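Side-chain contact in leucyl-tRNA synthetase (Giardia intestinalis, PDB 3PZ6), which probably attaches leucine to tRNA(Leu) at the expense of ATP, the crystallised fragment being its CP1 domain, which carries the editing activity: residues A159-Y164 with N298-V303. The protein carries 2 engineered substitutions. Numbering follows the deposited sequence.
Sequences APLSPY and NNQCIV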
ATOM      1  N   ALA A 159       3.617   6.336   0.825  1.00 27.57           N
ATOM      2  CA  ALA A 159       3.064   5.483   1.869  1.00 24.02           C
ATOM      3  C   ALA A 159       3.264   6.083   3.252  1.00 27.09           C
ATOM      4  O   ALA A 159       4.388   6.382   3.652  1.00 35.67           O
ATOM      5  CB  ALA A 159       3.660   4.096   1.807  1.00 24.39           C
ATOM      6  N   PRO A 160       2.171   6.251   4.000  1.00 30.53           N
ATOM      7  CA  PRO A 160       2.297   6.801   5.340  1.00 29.35           C
ATOM      8  C   PRO A 160       3.192   5.948   6.243  1.00 32.22           C
ATOM      9  O   PRO A 160       3.195   4.716   6.132  1.00 29.38           O
ATOM     10  CB  PRO A 160       0.857   6.797   5.855  1.00 28.19           C
ATOM     11  CG  PRO A 160       0.141   5.838   5.009  1.00 32.25           C
ATOM     12  CD  PRO A 160       0.781   5.883   3.679  1.00 32.79           C
ATOM     13  N   LEU A 161       3.958   6.631   7.100  1.00 35.16           N
ATOM     14  CA  LEU A 161       4.819   6.034   8.139  1.00 29.88           C
ATOM     15  C   LEU A 161       6.064   5.307   7.630  1.00 30.97           C
ATOM     16  O   LEU A 161       7.037   5.149   8.372  1.00 32.73           O
ATOM     17  CB  LEU A 161       4.007   5.143   9.085  1.00 33.99           C
ATOM     18  CG  LEU A 161       3.397   5.772  10.347  1.00 37.90           C
ATOM     19  CD1 LEU A 161       2.997   7.243  10.175  1.00 31.39           C
ATOM     20  CD2 LEU A 161       2.212   4.936  10.805  1.00 32.15           C
ATOM     21  N   SER A 162       6.032   4.876   6.373  1.00 31.82           N
ATOM     22  CA  SER A 162       7.193   4.281   5.710  1.00 27.95           C
ATOM     23  C   SER A 162       8.329   5.306   5.539  1.00 32.76           C
ATOM     24  O   SER A 162       8.074   6.476   5.224  1.00 34.69           O
ATOM     25  CB  SER A 162       6.777   3.724   4.351  1.00 29.41           C
ATOM     26  OG  SER A 162       7.851   3.061   3.713  1.00 34.26           O
ATOM     27  N   PRO A 163       9.582   4.885   5.785  1.00 26.11           N
ATOM     28  CA  PRO A 163      10.740   5.729   5.488  1.00 30.35           C
ATOM     29  C   PRO A 163      11.006   5.855   3.990  1.00 29.79           C
ATOM     30  O   PRO A 163      11.798   6.698   3.578  1.00 28.61           O
ATOM     31  CB  PRO A 163      11.902   4.984   6.159  1.00 25.25           C
ATOM     32  CG  PRO A 163      11.426   3.592   6.305  1.00 24.05           C
ATOM     33  CD  PRO A 163       9.965   3.691   6.558  1.00 21.77           C
ATOM     34  N   TYR A 164      10.365   5.016   3.184  1.00 27.07           N
ATOM     35  CA  TYR A 164      10.512   5.106   1.737  1.00 31.70           C
ATOM     36  C   TYR A 164       9.750   6.314   1.195  1.00 30.44           C
ATOM     37  O   TYR A 164       8.583   6.515   1.526  1.00 29.50           O
ATOM     38  CB  TYR A 164      10.038   3.814   1.069  1.00 27.99           C
ATOM     39  CG  TYR A 164      10.945   2.627   1.320  1.00 27.11           C
ATOM     40  CD1 TYR A 164      12.300   2.676   0.981  1.00 25.30           C
ATOM     41  CD2 TYR A 164      10.450   1.454   1.886  1.00 20.32           C
ATOM     42  CE1 TYR A 164      13.139   1.589   1.201  1.00 23.95           C
ATOM     43  CE2 TYR A 164      11.278   0.359   2.106  1.00 23.90           C
ATOM     44  CZ  TYR A 164      12.625   0.433   1.767  1.00 25.75           C
ATOM     45  OH  TYR A 164      13.462  -0.651   1.981  1.00 26.75           O
ATOM     46  N   ASN A 298      -2.690  12.248  11.643  1.00 53.38           N
ATOM     47  CA  ASN A 298      -1.993  12.584  10.413  1.00 47.15           C
ATOM     48  C   ASN A 298      -2.944  12.696   9.231  1.00 49.11           C
ATOM     49  O   ASN A 298      -2.565  13.212   8.177  1.00 49.65           O
ATOM     50  CB  ASN A 298      -0.942  11.522  10.107  1.00 50.11           C
ATOM     51  CG  ASN A 298       0.272  11.610  11.012  1.00 58.17           C
ATOM     52  OD1 ASN A 298       0.844  12.686  11.218  1.00 60.12           O
ATOM     53  ND2 ASN A 298       0.690  10.467  11.539  1.00 50.36           N
ATOM     54  N   ASN A 299      -4.176  12.214   9.413  1.00 47.41           N
ATOM     55  CA  ASN A 299      -5.163  12.110   8.332  1.00 48.54           C
ATOM     56  C   ASN A 299      -4.617  11.239   7.186  1.00 48.71           C
ATOM     57  O   ASN A 299      -4.628  11.617   6.009  1.00 43.58           O
ATOM     58  CB  ASN A 299      -5.608  13.505   7.855  1.00 54.04           C
ATOM     59  CG  ASN A 299      -6.857  13.464   6.990  1.00 57.63           C
ATOM     60  OD1 ASN A 299      -7.824  12.756   7.291  1.00 54.17           O
ATOM     61  ND2 ASN A 299      -6.842  14.233   5.907  1.00 56.53           N
ATOM     62  N   GLN A 300      -4.124  10.066   7.568  1.00 43.50           N
ATOM     63  CA  GLN A 300      -3.479   9.147   6.651  1.00 40.95           C
ATOM     64  C   GLN A 300      -4.274   7.854   6.567  1.00 37.99           C
ATOM     65  O   GLN A 300      -3.879   6.912   5.879  1.00 39.55           O
ATOM     66  CB  GLN A 300      -2.040   8.872   7.101  1.00 37.94           C
ATOM     67  CG  GLN A 300      -1.047   9.997   6.797  1.00 40.31           C
ATOM     68  CD  GLN A 300       0.313   9.793   7.460  1.00 37.18           C
ATOM     69  OE1 GLN A 300       0.418   9.181   8.522  1.00 32.32           O
ATOM     70  NE2 GLN A 300       1.359  10.310   6.829  1.00 32.93           N
ATOM     71  N   CYS A 301      -5.399   7.810   7.270  1.00 33.16           N
ATOM     72  CA  CYS A 301      -6.282   6.661   7.189  1.00 38.74           C
ATOM     73  C   CYS A 301      -7.762   7.029   7.281  1.00 40.82           C
ATOM     74  O   CYS A 301      -8.118   8.120   7.729  1.00 43.31           O
ATOM     75  CB  CYS A 301      -5.912   5.615   8.247  1.00 42.83           C
ATOM     76  SG  CYS A 301      -6.682   5.849   9.863  1.00 52.85           S
ATOM     77  N   ILE A 302      -8.604   6.105   6.830  1.00 36.49           N
ATOM     78  CA  ILE A 302     -10.049   6.184   6.976  1.00 33.11           C
ATOM     79  C   ILE A 302     -10.506   4.908   7.677  1.00 38.89           C
ATOM     80  O   ILE A 302     -10.217   3.800   7.222  1.00 40.98           O
ATOM     81  CB  ILE A 302     -10.745   6.311   5.602  1.00 38.22           C
ATOM     82  CG1 ILE A 302     -10.465   7.684   4.982  1.00 38.49           C
ATOM     83  CG2 ILE A 302     -12.257   6.072   5.729  1.00 45.64           C
ATOM     84  CD1 ILE A 302     -10.742   7.762   3.489  1.00 35.44           C
ATOM     85  N   VAL A 303     -11.202   5.062   8.798  1.00 44.20           N
ATOM     86  CA  VAL A 303     -11.673   3.909   9.560  1.00 44.20           C
ATOM     87  C   VAL A 303     -13.090   3.579   9.118  1.00 45.46           C
ATOM     88  O   VAL A 303     -13.939   4.465   9.049  1.00 51.58           O
ATOM     89  CB  VAL A 303     -11.622   4.158  11.093  1.00 43.35           C
ATOM     90  CG1 VAL A 303     -12.002   2.896  11.860  1.00 44.72           C
ATOM     91  CG2 VAL A 303     -10.239   4.634  11.522  1.00 42.21           C
TER
HETATM   92  O   HOH W   1       4.649   9.858   7.386  1.00 20.85           O
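Pro160 and Gln300 bring the two backbones closest, their CA atoms 6.4 Å apart, and the chains diverge on leaving this point. Each segment turns sharply here. Leu161 has a positive phi (71°), and its turn is accompanied by a weak backbone hydrogen bond from Ser162 N to Pro160 O of 2.9 Å. Asn299 (phi 58°) is the C-prime residue of the Schellman motif closing helix 284-297, with Gln300 N returning to Leu295 O and Asn299 N to Val296 O; the motif delivers Gln300 to the start of strand 301-305.

The side-chain contact centres on Gln300. Its CG stands beside the backbone N, anti to the carbonyl carbon (chi1 -77°), and the chain runs extended from there, carrying the amide over the proline. Pro160 CB lies 3.4 Å from Gln300 CD, almost along the amide normal, so this one methylene carbon sits over the face of the carboxamide. Leu161 CD1 approaches the oxygen end of the amide obliquely, 3.6 Å from Gln300 OE1. Asn298 adds a looser approach, with ND2 4.2 Å from Leu161 CD1. The direct contacts are therefore van der Waals in kind; polar linkage runs through a water, which accepts weak bonds from Leu161 N (3.3 Å) and Gln300 NE2 (3.4 Å).

Within the CP1 domain, this packing joins the loop between strands 156-158 and 167-171 to the turn joining helix 284-297 to strand 301-305. Strand 10-18 pairs antiparallel with both 156-158 and 301-305: its Ile14 and Leu16 touch buried Pro160, the backbones of Lys15 and Gln300 are hydrogen-bonded, and Leu295 of helix 284-297 packs on Leu161.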